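Peroxisomal membrane protein LPX1 (Saccharomyces cerevisiae, PDB 2Y6U) hydrolyses acyl esters in peroxisomes, acting as an esterase, triacylglycerol lipase and phospholipase A of the alpha/beta-hydrolase family. Local coordinates at residues F6-K11 / D36-A41; A50-L55 / A85-L90; M63-W68 / L91-N96; R74-D79 / R336-I341; F162-L167 / R286-V291. All blocks are in the same frame, centred on the assembly; numbering follows the deposited sequence.

Interaction 1: F6-K11 / D36-A41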
# COMPACT_ATOMS: atom_id res chain seq x y z
N PHE A 6 4.17 -5.55 30.32
CA PHE A 6 4.91 -5.30 29.09
C PHE A 6 5.92 -4.17 29.27
O PHE A 6 5.62 -3.17 29.91
CB PHE A 6 3.98 -4.81 27.96
CG PHE A 6 2.89 -5.78 27.59
CD1 PHE A 6 3.19 -6.93 26.90
CD2 PHE A 6 1.55 -5.47 27.87
CE1 PHE A 6 2.17 -7.82 26.53
CE2 PHE A 6 0.57 -6.33 27.52
CZ PHE A 6 0.87 -7.50 26.83
N LYS A 7 7.09 -4.34 28.67
CA LYS A 7 8.05 -3.24 28.51
C LYS A 7 7.45 -2.25 27.53
O LYS A 7 6.96 -2.64 26.44
CB LYS A 7 9.35 -3.81 27.92
CG LYS A 7 10.35 -2.77 27.48
CD LYS A 7 11.53 -3.44 26.64
CE LYS A 7 12.89 -2.73 26.69
NZ LYS A 7 12.77 -1.34 26.20
N LYS A 8 7.49 -0.99 27.89
CA LYS A 8 6.98 0.04 27.03
C LYS A 8 8.11 0.81 26.38
O LYS A 8 9.00 1.28 27.06
CB LYS A 8 6.21 1.03 27.88
CG LYS A 8 5.53 2.14 27.10
CD LYS A 8 4.93 3.20 28.03
CE LYS A 8 4.59 4.45 27.28
NZ LYS A 8 4.00 5.50 28.13
N GLU A 9 8.04 1.04 25.07
CA GLU A 9 8.95 2.00 24.41
C GLU A 9 8.15 2.92 23.48
O GLU A 9 7.28 2.44 22.74
CB GLU A 9 9.99 1.22 23.59
CG GLU A 9 11.09 2.16 22.98
CD GLU A 9 12.17 1.37 22.23
OE1 GLU A 9 12.18 0.10 22.38
OE2 GLU A 9 13.00 2.06 21.57
N THR A 10 8.44 4.22 23.49
CA THR A 10 7.77 5.17 22.59
C THR A 10 8.78 5.37 21.47
O THR A 10 9.96 5.68 21.72
CB THR A 10 7.50 6.48 23.35
OG1 THR A 10 6.65 6.18 24.44
CG2 THR A 10 6.89 7.57 22.48
N LYS A 11 8.33 5.24 20.24
CA LYS A 11 9.16 5.39 19.08
C LYS A 11 8.53 6.42 18.14
O LYS A 11 7.32 6.68 18.21
CB LYS A 11 9.31 4.03 18.35
CG LYS A 11 9.87 2.89 19.20
CD LYS A 11 10.20 1.74 18.27
CE LYS A 11 10.62 0.52 18.98
NZ LYS A 11 10.82 -0.68 18.10
N ASP A 36 3.56 3.80 20.64
CA ASP A 36 4.13 3.05 21.78
C ASP A 36 4.13 1.57 21.45
O ASP A 36 3.10 1.06 20.92
CB ASP A 36 3.28 3.33 23.03
CG ASP A 36 3.40 4.77 23.51
OD1 ASP A 36 4.35 5.49 23.10
OD2 ASP A 36 2.58 5.23 24.36
N VAL A 37 5.25 0.87 21.70
CA VAL A 37 5.37 -0.54 21.48
C VAL A 37 5.47 -1.17 22.85
O VAL A 37 6.39 -0.84 23.65
CB VAL A 37 6.72 -0.93 20.72
CG1 VAL A 37 6.76 -2.41 20.50
CG2 VAL A 37 6.75 -0.28 19.43
N TYR A 38 4.63 -2.17 23.08
CA TYR A 38 4.61 -2.93 24.31
C TYR A 38 5.09 -4.31 23.98
O TYR A 38 4.51 -5.00 23.12
CB TYR A 38 3.20 -2.95 24.91
CG TYR A 38 2.80 -1.60 25.45
CD1 TYR A 38 2.18 -0.67 24.63
CD2 TYR A 38 3.08 -1.24 26.74
CE1 TYR A 38 1.83 0.60 25.12
CE2 TYR A 38 2.69 0.00 27.24
CZ TYR A 38 2.04 0.90 26.44
OH TYR A 38 1.68 2.14 26.92
N THR A 39 6.15 -4.77 24.67
CA THR A 39 6.73 -6.09 24.41
C THR A 39 6.67 -7.01 25.65
O THR A 39 7.00 -6.61 26.76
CB THR A 39 8.21 -5.94 23.91
OG1 THR A 39 8.11 -5.13 22.74
CG2 THR A 39 8.74 -7.24 23.47
N SER A 40 6.30 -8.24 25.40
CA SER A 40 6.17 -9.24 26.46
C SER A 40 7.53 -9.48 27.01
O SER A 40 8.56 -9.45 26.31
CB SER A 40 5.52 -10.52 25.96
OG SER A 40 6.02 -11.66 26.58
N ALA A 41 7.50 -9.63 28.32
CA ALA A 41 8.64 -9.97 29.15
C ALA A 41 8.55 -11.51 29.47
O ALA A 41 9.32 -12.01 30.27
CB ALA A 41 8.52 -9.14 30.44
O HOH W 1 2.92 7.33 26.05

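Interaction 2: A50-L55 / A85-L90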
# COMPACT_ATOMS: atom_id res chain seq x y z
N ALA A 50 4.92 -22.10 20.37
CA ALA A 50 3.97 -21.13 20.89
C ALA A 50 3.74 -20.03 19.86
O ALA A 50 4.67 -19.41 19.35
CB ALA A 50 4.43 -20.57 22.19
N THR A 51 2.48 -19.77 19.56
CA THR A 51 2.14 -18.66 18.65
C THR A 51 2.32 -17.36 19.35
O THR A 51 1.83 -17.14 20.46
CB THR A 51 0.69 -18.81 18.17
OG1 THR A 51 0.53 -20.09 17.60
CG2 THR A 51 0.31 -17.81 17.14
N ARG A 52 3.01 -16.45 18.70
CA ARG A 52 3.08 -15.13 19.15
C ARG A 52 1.82 -14.36 18.65
O ARG A 52 1.56 -14.33 17.46
CB ARG A 52 4.27 -14.42 18.51
CG ARG A 52 5.62 -14.48 19.22
CD ARG A 52 6.34 -15.67 18.86
NE ARG A 52 7.75 -15.43 18.48
CZ ARG A 52 8.68 -16.40 18.40
NH1 ARG A 52 8.39 -17.68 18.70
NH2 ARG A 52 9.92 -16.08 18.01
N LEU A 53 1.13 -13.67 19.55
CA LEU A 53 0.02 -12.80 19.15
C LEU A 53 0.50 -11.39 19.21
O LEU A 53 1.07 -10.93 20.20
CB LEU A 53 -1.22 -12.94 20.03
CG LEU A 53 -1.95 -14.28 20.04
CD1 LEU A 53 -2.97 -14.29 21.16
CD2 LEU A 53 -2.64 -14.57 18.72
N ASN A 54 0.28 -10.69 18.11
CA ASN A 54 0.59 -9.28 18.05
C ASN A 54 -0.72 -8.51 17.83
O ASN A 54 -1.52 -8.90 16.98
CB ASN A 54 1.54 -8.98 16.86
CG ASN A 54 2.86 -9.72 16.97
OD1 ASN A 54 3.46 -9.63 18.03
ND2 ASN A 54 3.24 -10.52 15.98
N LEU A 55 -0.90 -7.45 18.57
CA LEU A 55 -2.08 -6.65 18.53
C LEU A 55 -1.80 -5.24 18.19
O LEU A 55 -0.88 -4.65 18.75
CB LEU A 55 -2.78 -6.70 19.90
CG LEU A 55 -3.61 -7.88 20.28
CD1 LEU A 55 -3.13 -9.20 19.99
CD2 LEU A 55 -4.04 -7.79 21.84
N ALA A 85 0.64 -16.58 23.32
CA ALA A 85 0.84 -15.46 24.21
C ALA A 85 1.05 -14.20 23.41
O ALA A 85 1.63 -14.22 22.33
CB ALA A 85 2.11 -15.71 25.17
N ILE A 86 0.59 -13.10 23.97
CA ILE A 86 0.83 -11.79 23.41
C ILE A 86 2.30 -11.48 23.41
O ILE A 86 3.01 -11.59 24.45
CB ILE A 86 0.09 -10.64 24.15
CG1 ILE A 86 -1.42 -10.79 23.96
CG2 ILE A 86 0.48 -9.26 23.56
CD1 ILE A 86 -2.17 -9.83 24.89
N ASP A 87 2.83 -11.15 22.25
CA ASP A 87 4.23 -10.81 22.18
C ASP A 87 4.38 -9.31 22.12
O ASP A 87 5.17 -8.77 22.84
CB ASP A 87 4.87 -11.51 21.01
CG ASP A 87 6.38 -11.50 21.07
OD1 ASP A 87 6.97 -12.02 22.07
OD2 ASP A 87 6.96 -10.92 20.10
N LYS A 88 3.75 -8.64 21.15
CA LYS A 88 3.79 -7.19 20.98
C LYS A 88 2.41 -6.56 20.92
O LYS A 88 1.52 -7.10 20.30
CB LYS A 88 4.50 -6.78 19.71
CG LYS A 88 5.99 -7.17 19.64
CD LYS A 88 6.73 -6.23 18.62
CE LYS A 88 8.23 -6.39 18.54
NZ LYS A 88 8.72 -5.23 17.65
N VAL A 89 2.26 -5.38 21.48
CA VAL A 89 1.07 -4.57 21.29
C VAL A 89 1.51 -3.20 20.82
O VAL A 89 2.39 -2.59 21.45
CB VAL A 89 0.22 -4.36 22.59
CG1 VAL A 89 -1.07 -3.53 22.31
CG2 VAL A 89 -0.12 -5.68 23.21
N LEU A 90 0.92 -2.70 19.74
CA LEU A 90 1.25 -1.35 19.23
C LEU A 90 0.08 -0.43 19.41
O LEU A 90 -1.04 -0.72 18.94
CB LEU A 90 1.56 -1.40 17.75
CG LEU A 90 2.53 -2.48 17.27
CD1 LEU A 90 2.81 -2.43 15.74
CD2 LEU A 90 3.90 -2.40 18.03
O HOH W 2 6.03 -10.17 17.79

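Interaction 3: M63-W68 / L91-N96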
# COMPACT_ATOMS: atom_id res chain seq x y z
N MET A 63 -9.50 11.17 19.46
CA MET A 63 -8.95 10.53 20.66
C MET A 63 -7.47 10.35 20.47
O MET A 63 -6.82 11.19 19.83
CB MET A 63 -9.73 9.19 20.93
CG MET A 63 -11.18 9.43 21.07
SD MET A 63 -11.98 8.15 22.03
CE MET A 63 -13.64 8.22 21.43
N SER A 64 -6.89 9.27 20.99
CA SER A 64 -5.43 9.02 20.84
C SER A 64 -5.21 7.59 21.28
O SER A 64 -6.12 6.97 21.78
CB SER A 64 -4.62 9.96 21.76
OG SER A 64 -4.79 9.60 23.15
N LYS A 65 -3.97 7.19 21.27
CA LYS A 65 -3.55 5.88 21.66
C LYS A 65 -3.80 5.62 23.15
O LYS A 65 -3.92 4.48 23.55
CB LYS A 65 -2.10 5.73 21.35
CG LYS A 65 -1.21 6.60 22.23
CD LYS A 65 0.29 6.51 21.85
CE LYS A 65 0.99 7.65 22.60
NZ LYS A 65 2.49 7.75 22.36
N VAL A 66 -3.95 6.67 23.95
CA VAL A 66 -4.07 6.52 25.38
C VAL A 66 -5.34 5.76 25.81
O VAL A 66 -5.38 5.14 26.90
CB VAL A 66 -3.99 7.87 26.15
CG1 VAL A 66 -5.37 8.65 26.22
CG2 VAL A 66 -3.43 7.60 27.55
N VAL A 67 -6.36 5.78 24.95
CA VAL A 67 -7.65 5.16 25.29
C VAL A 67 -7.55 3.64 25.39
O VAL A 67 -8.43 3.00 25.98
CB VAL A 67 -8.77 5.52 24.28
CG1 VAL A 67 -8.96 7.09 24.25
CG2 VAL A 67 -8.55 4.90 22.88
N TRP A 68 -6.44 3.09 24.89
CA TRP A 68 -6.22 1.67 24.99
C TRP A 68 -5.33 1.25 26.14
O TRP A 68 -5.21 0.04 26.45
CB TRP A 68 -5.64 1.14 23.69
CG TRP A 68 -6.34 1.55 22.47
CD1 TRP A 68 -5.89 2.42 21.53
CD2 TRP A 68 -7.64 1.09 22.00
NE1 TRP A 68 -6.77 2.50 20.49
CE2 TRP A 68 -7.85 1.70 20.73
CE3 TRP A 68 -8.59 0.26 22.50
CZ2 TRP A 68 -8.97 1.51 20.02
CZ3 TRP A 68 -9.74 0.01 21.71
CH2 TRP A 68 -9.91 0.65 20.51
N LEU A 91 0.31 0.71 20.01
CA LEU A 91 -0.65 1.70 20.18
C LEU A 91 -0.23 2.95 19.41
O LEU A 91 0.80 3.57 19.69
CB LEU A 91 -0.83 2.05 21.66
CG LEU A 91 -1.32 0.97 22.63
CD1 LEU A 91 -1.65 1.67 24.01
CD2 LEU A 91 -2.35 0.10 22.11
N ILE A 92 -0.94 3.24 18.35
CA ILE A 92 -0.50 4.23 17.37
C ILE A 92 -1.34 5.54 17.43
O ILE A 92 -2.56 5.50 17.50
CB ILE A 92 -0.60 3.62 15.95
CG1 ILE A 92 0.34 2.44 15.82
CG2 ILE A 92 -0.32 4.69 14.80
CD1 ILE A 92 0.08 1.56 14.50
N ASP A 93 -0.67 6.72 17.36
CA ASP A 93 -1.38 7.99 17.18
C ASP A 93 -1.27 8.41 15.73
O ASP A 93 -0.18 8.52 15.13
CB ASP A 93 -0.77 9.11 17.97
CG ASP A 93 -1.19 9.12 19.42
OD1 ASP A 93 -2.30 8.72 19.76
OD2 ASP A 93 -0.37 9.59 20.23
N GLN A 94 -2.42 8.63 15.12
CA GLN A 94 -2.47 9.14 13.73
C GLN A 94 -1.76 10.51 13.71
O GLN A 94 -1.64 11.18 14.75
CB GLN A 94 -3.91 9.31 13.34
CG GLN A 94 -4.68 7.99 13.18
CD GLN A 94 -4.07 7.18 12.04
OE1 GLN A 94 -4.04 7.60 10.88
NE2 GLN A 94 -3.60 5.99 12.36
N VAL A 95 -1.34 10.96 12.51
CA VAL A 95 -0.47 12.13 12.37
C VAL A 95 -1.01 13.38 13.02
O VAL A 95 -0.24 14.20 13.50
CB VAL A 95 -0.12 12.47 10.87
CG1 VAL A 95 0.84 11.42 10.23
CG2 VAL A 95 -1.40 12.70 10.06
N ASN A 96 -2.35 13.52 13.03
CA ASN A 96 -2.96 14.68 13.60
C ASN A 96 -3.62 14.52 14.97
O ASN A 96 -4.48 15.30 15.34
CB ASN A 96 -3.94 15.26 12.53
CG ASN A 96 -5.08 14.35 12.24
OD1 ASN A 96 -5.01 13.17 12.54
ND2 ASN A 96 -6.19 14.91 11.73
O HOH W 3 2.04 8.48 19.87
O HOH W 4 -4.41 3.91 18.77

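Interaction 4: R74-D79 / R336-I341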
# COMPACT_ATOMS: atom_id res chain seq x y z
N ARG A 74 -5.51 -6.23 30.80
CA ARG A 74 -6.74 -7.01 30.84
C ARG A 74 -6.90 -7.93 29.61
O ARG A 74 -7.76 -8.81 29.59
CB ARG A 74 -7.89 -6.04 30.92
CG ARG A 74 -8.02 -5.45 32.26
CD ARG A 74 -8.91 -4.23 32.22
NE ARG A 74 -9.05 -3.74 33.58
CZ ARG A 74 -8.23 -2.88 34.18
NH1 ARG A 74 -7.18 -2.33 33.56
NH2 ARG A 74 -8.48 -2.56 35.42
N LEU A 75 -5.99 -7.77 28.66
CA LEU A 75 -5.95 -8.58 27.50
C LEU A 75 -5.59 -10.05 27.73
O LEU A 75 -4.92 -10.38 28.63
CB LEU A 75 -5.07 -7.95 26.44
CG LEU A 75 -5.66 -6.68 25.78
CD1 LEU A 75 -4.48 -5.98 25.05
CD2 LEU A 75 -6.81 -6.97 24.82
N VAL A 76 -6.08 -10.87 26.79
CA VAL A 76 -6.02 -12.33 26.78
C VAL A 76 -4.73 -12.83 27.45
O VAL A 76 -3.60 -12.61 27.00
CB VAL A 76 -6.24 -12.81 25.25
CG1 VAL A 76 -4.92 -12.93 24.42
CG2 VAL A 76 -7.27 -14.01 25.07
N ALA A 77 -4.93 -13.52 28.55
CA ALA A 77 -3.84 -14.19 29.29
C ALA A 77 -3.22 -15.24 28.37
O ALA A 77 -3.92 -15.79 27.49
CB ALA A 77 -4.40 -14.89 30.56
N ALA A 78 -1.93 -15.52 28.58
CA ALA A 78 -1.23 -16.57 27.88
C ALA A 78 -1.97 -17.84 28.23
O ALA A 78 -2.26 -18.10 29.42
CB ALA A 78 0.21 -16.65 28.34
N ASP A 79 -2.31 -18.62 27.21
CA ASP A 79 -3.09 -19.80 27.48
C ASP A 79 -2.22 -21.05 27.25
O ASP A 79 -1.58 -21.19 26.17
CB ASP A 79 -4.42 -19.78 26.69
CG ASP A 79 -5.54 -18.99 27.44
OD1 ASP A 79 -6.12 -19.57 28.41
OD2 ASP A 79 -5.84 -17.82 27.07
N ARG A 336 -15.13 -9.32 25.01
CA ARG A 336 -15.29 -9.75 23.65
C ARG A 336 -14.01 -9.94 22.86
O ARG A 336 -13.86 -10.92 22.15
CB ARG A 336 -16.22 -8.83 22.84
CG ARG A 336 -17.59 -8.72 23.39
CD ARG A 336 -18.46 -9.90 22.90
NE ARG A 336 -18.31 -11.06 23.71
CZ ARG A 336 -18.58 -12.31 23.32
NH1 ARG A 336 -19.11 -12.67 22.09
NH2 ARG A 336 -18.37 -13.24 24.23
N ILE A 337 -13.13 -8.99 22.94
CA ILE A 337 -11.88 -9.06 22.22
C ILE A 337 -11.14 -10.37 22.68
O ILE A 337 -10.68 -11.19 21.84
CB ILE A 337 -11.01 -7.86 22.54
CG1 ILE A 337 -11.58 -6.56 21.93
CG2 ILE A 337 -9.54 -8.16 22.15
CD1 ILE A 337 -10.86 -5.24 22.32
N ASN A 338 -11.11 -10.63 23.98
CA ASN A 338 -10.42 -11.83 24.47
C ASN A 338 -11.07 -13.12 23.96
O ASN A 338 -10.41 -14.09 23.61
CB ASN A 338 -10.35 -11.84 25.99
CG ASN A 338 -9.39 -10.76 26.53
OD1 ASN A 338 -8.59 -10.18 25.73
ND2 ASN A 338 -9.50 -10.46 27.81
N HIS A 339 -12.41 -13.14 24.01
CA HIS A 339 -13.15 -14.27 23.54
C HIS A 339 -12.79 -14.56 22.10
O HIS A 339 -12.44 -15.71 21.71
CB HIS A 339 -14.70 -13.99 23.67
CG HIS A 339 -15.52 -15.01 22.96
ND1 HIS A 339 -15.70 -16.28 23.47
CD2 HIS A 339 -16.19 -14.98 21.77
CE1 HIS A 339 -16.48 -16.97 22.65
NE2 HIS A 339 -16.76 -16.22 21.60
N HIS A 340 -12.85 -13.53 21.27
CA HIS A 340 -12.66 -13.76 19.84
C HIS A 340 -11.25 -14.12 19.51
O HIS A 340 -11.00 -14.95 18.64
CB HIS A 340 -13.16 -12.61 18.99
CG HIS A 340 -14.63 -12.49 18.99
ND1 HIS A 340 -15.47 -13.47 18.49
CD2 HIS A 340 -15.43 -11.55 19.55
CE1 HIS A 340 -16.72 -13.11 18.71
NE2 HIS A 340 -16.72 -11.93 19.32
N ILE A 341 -10.29 -13.53 20.17
CA ILE A 341 -8.89 -13.91 19.91
C ILE A 341 -8.63 -15.34 20.32
O ILE A 341 -7.97 -16.15 19.62
CB ILE A 341 -7.93 -12.95 20.70
CG1 ILE A 341 -7.96 -11.52 20.06
CG2 ILE A 341 -6.51 -13.51 20.73
CD1 ILE A 341 -7.06 -10.50 20.88

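Interaction 5: F162-L167 / R286-V291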
# COMPACT_ATOMS: atom_id res chain seq x y z
N PHE A 162 -2.75 -8.80 8.71
CA PHE A 162 -3.62 -9.09 9.84
C PHE A 162 -4.46 -10.36 9.57
O PHE A 162 -5.10 -10.47 8.54
CB PHE A 162 -4.48 -7.86 10.21
CG PHE A 162 -3.67 -6.72 10.66
CD1 PHE A 162 -3.00 -6.74 11.84
CD2 PHE A 162 -3.68 -5.54 9.94
CE1 PHE A 162 -2.20 -5.66 12.22
CE2 PHE A 162 -2.92 -4.44 10.35
CZ PHE A 162 -2.20 -4.51 11.48
N HIS A 163 -4.53 -11.24 10.53
CA HIS A 163 -5.30 -12.45 10.41
C HIS A 163 -6.73 -12.27 10.94
O HIS A 163 -7.58 -13.07 10.62
CB HIS A 163 -4.60 -13.54 11.21
CG HIS A 163 -3.20 -13.79 10.75
ND1 HIS A 163 -2.11 -13.17 11.33
CD2 HIS A 163 -2.72 -14.53 9.71
CE1 HIS A 163 -1.01 -13.54 10.69
NE2 HIS A 163 -1.34 -14.36 9.69
N LEU A 164 -6.92 -11.35 11.85
CA LEU A 164 -8.20 -11.12 12.55
C LEU A 164 -8.40 -9.60 12.67
O LEU A 164 -7.45 -8.86 13.07
CB LEU A 164 -8.14 -11.77 13.92
CG LEU A 164 -9.35 -11.51 14.83
CD1 LEU A 164 -10.61 -12.20 14.18
CD2 LEU A 164 -9.07 -12.10 16.22
N LEU A 165 -9.58 -9.11 12.31
CA LEU A 165 -9.96 -7.69 12.41
C LEU A 165 -11.04 -7.59 13.44
O LEU A 165 -12.01 -8.41 13.43
CB LEU A 165 -10.50 -7.18 11.08
CG LEU A 165 -9.47 -6.77 10.03
CD1 LEU A 165 -8.49 -7.86 9.54
CD2 LEU A 165 -10.29 -6.09 8.91
N ILE A 166 -10.93 -6.64 14.35
CA ILE A 166 -11.94 -6.38 15.34
C ILE A 166 -12.28 -4.88 15.21
O ILE A 166 -11.44 -4.00 15.43
CB ILE A 166 -11.48 -6.68 16.77
CG1 ILE A 166 -10.99 -8.15 16.87
CG2 ILE A 166 -12.66 -6.34 17.75
CD1 ILE A 166 -10.54 -8.58 18.27
N LEU A 167 -13.48 -4.61 14.76
CA LEU A 167 -13.93 -3.28 14.48
C LEU A 167 -14.94 -2.87 15.52
O LEU A 167 -16.00 -3.51 15.65
CB LEU A 167 -14.57 -3.28 13.07
CG LEU A 167 -13.85 -3.98 11.94
CD1 LEU A 167 -14.69 -3.89 10.64
CD2 LEU A 167 -12.45 -3.41 11.70
N ARG A 286 -11.54 -13.16 8.98
CA ARG A 286 -12.49 -13.09 10.05
C ARG A 286 -12.51 -11.68 10.62
O ARG A 286 -11.48 -11.16 11.01
CB ARG A 286 -12.02 -14.05 11.14
CG ARG A 286 -12.88 -13.97 12.38
CD ARG A 286 -14.00 -14.81 12.19
NE ARG A 286 -14.82 -15.18 13.38
CZ ARG A 286 -16.15 -15.43 13.30
NH1 ARG A 286 -16.84 -15.33 12.14
NH2 ARG A 286 -16.80 -15.79 14.42
N THR A 287 -13.70 -11.08 10.68
CA THR A 287 -13.91 -9.73 11.11
C THR A 287 -15.04 -9.69 12.12
O THR A 287 -16.23 -10.20 11.90
CB THR A 287 -14.25 -8.89 9.87
OG1 THR A 287 -13.19 -8.97 8.93
CG2 THR A 287 -14.47 -7.40 10.29
N ILE A 288 -14.69 -9.23 13.30
CA ILE A 288 -15.63 -9.06 14.39
C ILE A 288 -16.08 -7.60 14.38
O ILE A 288 -15.25 -6.69 14.36
CB ILE A 288 -14.93 -9.31 15.73
CG1 ILE A 288 -14.16 -10.62 15.73
CG2 ILE A 288 -15.91 -9.19 16.87
CD1 ILE A 288 -15.01 -11.95 15.30
N HIS A 289 -17.38 -7.36 14.49
CA HIS A 289 -17.93 -6.04 14.45
C HIS A 289 -18.63 -5.87 15.77
O HIS A 289 -19.55 -6.61 16.09
CB HIS A 289 -18.88 -5.99 13.28
CG HIS A 289 -19.48 -4.65 13.02
ND1 HIS A 289 -20.48 -4.48 12.08
CD2 HIS A 289 -19.25 -3.42 13.57
CE1 HIS A 289 -20.82 -3.22 12.05
NE2 HIS A 289 -20.07 -2.54 12.91
N ILE A 290 -18.11 -4.99 16.61
CA ILE A 290 -18.64 -4.76 17.93
C ILE A 290 -19.35 -3.43 17.86
O ILE A 290 -18.79 -2.40 17.46
CB ILE A 290 -17.55 -4.73 18.99
CG1 ILE A 290 -16.78 -6.06 19.01
CG2 ILE A 290 -18.18 -4.39 20.44
CD1 ILE A 290 -15.60 -6.17 19.98
N VAL A 291 -20.63 -3.45 18.22
CA VAL A 291 -21.43 -2.22 18.20
C VAL A 291 -22.05 -2.01 19.55
O VAL A 291 -22.30 -2.95 20.31
CB VAL A 291 -22.48 -2.17 17.10
CG1 VAL A 291 -21.90 -2.47 15.67
CG2 VAL A 291 -23.64 -3.13 17.42
O HOH W 5 -9.13 -14.74 9.16

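Interaction 1: F6-K11 / D36-A41
Asp36 CG and Thr10 OG1 each stand anti to their own carbonyl carbon (chi1 -67° and -61°), beside their backbone N atoms; the two side chains lie side by side, pointing the same way. Thr10 OG1 donates to Asp36 OD1 at 2.7 Å, approaching from above the carboxylate plane. On the same face of the sheet, the extended chain of Lys8 lies alongside Tyr38, its CG 3.6 Å from Tyr38 CE2. Lys8 NZ stops 4.0 Å from Asp36 OD2, and a water that accepts from the ammonium and donates to the carboxylate spans the interval. The salt bridge of Asp36 is made elsewhere, from OD1 to Lys65. An alanine in place of Asp36 would probably leave Thr10 OG1 without this acceptor, the water without its carboxylate and Lys65 with one counter-charge fewer. Further along, Phe6 and Tyr38 cross at about a right angle, their CB atoms 3.7 Å apart. Antiparallel hydrogen-bonded pairs at Lys7-Thr39 and Glu9-Val37 knit the backbones. Strand 6-11 is outermost in the mixed sheet within this chain, and strand 35-40 joins it to strand 84-92, where Tyr38 packs on Val89 and Leu91.

Interaction 2: A50-L55 / A85-L90
Backbone bonds dominate the parallel pairing of Leu53 and Leu55 with strand 84-92. Leu53 N donates to Ala85 O and Leu53 O accepts from Asp87 N at 2.7 Å; two residues on, Leu55 repeats the pattern with Lys88 O and Leu90 N. The register slips by one residue between the Leu53-Ile86 and Leu55-Val89 pairs, a beta bulge at Asp87, where psi falls to -55°. Among polar side chains, Asn54 OD1 takes a weak bond from Lys88 N (3.3 Å) and one from a water that also donates to Asp87 OD2, while Asn54 ND2 bonds to Asn139. Arg52 lies alongside Asp87 through its aliphatic part, CG 3.5 Å from Asp87 CB, while the carboxylate is salt-bridged to Arg43 and Arg46. Apolar contact falls on the other face, where Leu55 CD2 meets Ile86 CD1 at 4.1 Å, the two side chains crossing at about a right angle. Helix 330-347 covers Leu53 through Ile341 and Val345, and strand 137-144 continues the sheet beyond strand 51-58.

Interaction 3: M63-W68 / L91-N96
Lys65 and Asp93 cross at about a right angle, the lysine chain passing close to both carboxylate oxygens. With CG in the crowded position between its own N and carbonyl carbon (chi1 69°), Lys65 brings CG to 3.4 Å from Asp93 OD1, and its extended chain then carries CE to 3.4 Å from Asp93 OD2. The backbone is gripped as well: Lys65 N donates to Asp93 OD1 at 2.7 Å, meeting the oxygen nearly along its C-O axis. Beside it, Ser64 OG accepts from Val66 N, an ST turn at the start of residues 65-68, whose backbone angles are helical. Trp68 and Leu91 make the apolar side, with Trp68 CB 3.8 Å from Leu91 CD2. A water donates to Ile92 O and takes a weak bond from Trp68 NE1, a loose link between the indole and strand 84-92. Trp68 also lies near, without touching, the probable nucleophile elbow around Ser145. Lys65 NZ remains 4.0 Å from Asp93 OD2 and is linked to it by a water, while its salt bridges go to Asp36 and Asp99. Asp93 OD2 also accepts from Asp99 N. A buried ammonium among three carboxylates is likely to stay protonated, and its charge would favour the ionised form of Asp93, whose two oxygens serve different partners: OD1 the loop backbone, OD2 the water and Asp99.

Interaction 4: R74-D79 / R336-I341
In this alpha/beta-hydrolase fold, helix 330-347 packs against the central sheet, and from it the amide of Asn338 clasps Arg74 and Val76 in the loop between strands 51-58 and 84-92. Asn338 CG is anti to its carbonyl carbon (chi1 -70°), and chi2 of -13° sets the turn of the amide. Asn338 ND2 donates to Arg74 O at 3.0 Å, with the acceptor close to the amide plane. Asn338 OD1 takes a weak, bent bond from Val76 N at 2.8 Å. A single flat group thus engages two backbone positions, which would limit its rotation, chiefly through the bond to Arg74 O. An alanine in place of Asn338 would probably leave Arg74 O and Val76 N without these partners and allow the loop to shift against the helix. Apolar contacts flank the amide: Leu75 CD2 lies 4.0 Å from Ile337 CG2, and Leu75 also rests on Leu55 and Ile86 of the central sheet. Val76 packs over the helix backbone, its CG2 3.5 Å from Asn338 O, while its other methyl, CG1, meets Ile341 CG2 at 4.1 Å.

Interaction 5: F162-L167 / R286-V291
Leu167 and Thr287 mark the tight part of this parallel strand pair, with Leu167 CD1 3.5 Å from Thr287 CG2. On the other face, Ile166 and Ile288 lie side by side and pointing the same way, and Ile166 CG2 reaches on to Ile290 CD1 at 3.7 Å. The backbones here are closely matched. Leu165 O receives Ile288 N, Leu167 N donates to Ile288 O in an almost perfectly straight bond (179°), and Leu167 O receives Ile290 N at 2.8 Å. The start of the pair is looser and partly exposed. His163 O and Arg286 N stand 4.3 Å apart, and a water bridges them, donating to the carbonyl and accepting from the amide. Leu164, its CG anti to the backbone N (chi1 175°), still lies alongside the aliphatic part of Arg286, CD1 to CG 3.4 Å, but the guanidinium leads away to Asn312 and the His163 ring to Asn139. Helix 330-347 covers the isoleucine face and helix 146-157 the Leu165 and Leu167 face. Direct cohesion across the strands therefore rests on main-chain bonds and hydrocarbon packing, while the polar ends of His163, Arg286 and His289 find partners beyond the pair, His289 ND1 bonding to Tyr313 OH.

Interactions 1, 2 and 5 are strand pairs of one mixed alpha/beta-hydrolase sheet; interactions 3 and 4 bring loops and a helix onto it. Interaction 1 forms one edge within this chain, interaction 2 joins strands 51-58 and 84-92, and interaction 5 lies further across, its centre about 23 Å from that of interaction 1. Interaction 3 continues strand 84-92 toward the probable nucleophile elbow, and Lys65 ties it to interaction 1 through Asp36. Interaction 4 packs on interactions 2 and 5 through helix 330-347 and, on interaction 2, also its loop, with centres about 11 and 14 Å away. Along the chain, interaction 1 closes first, interactions 2, 3 and 4 interleave, and interaction 5 nests within interaction 4, so sequence-distant segments build a single catalytic domain.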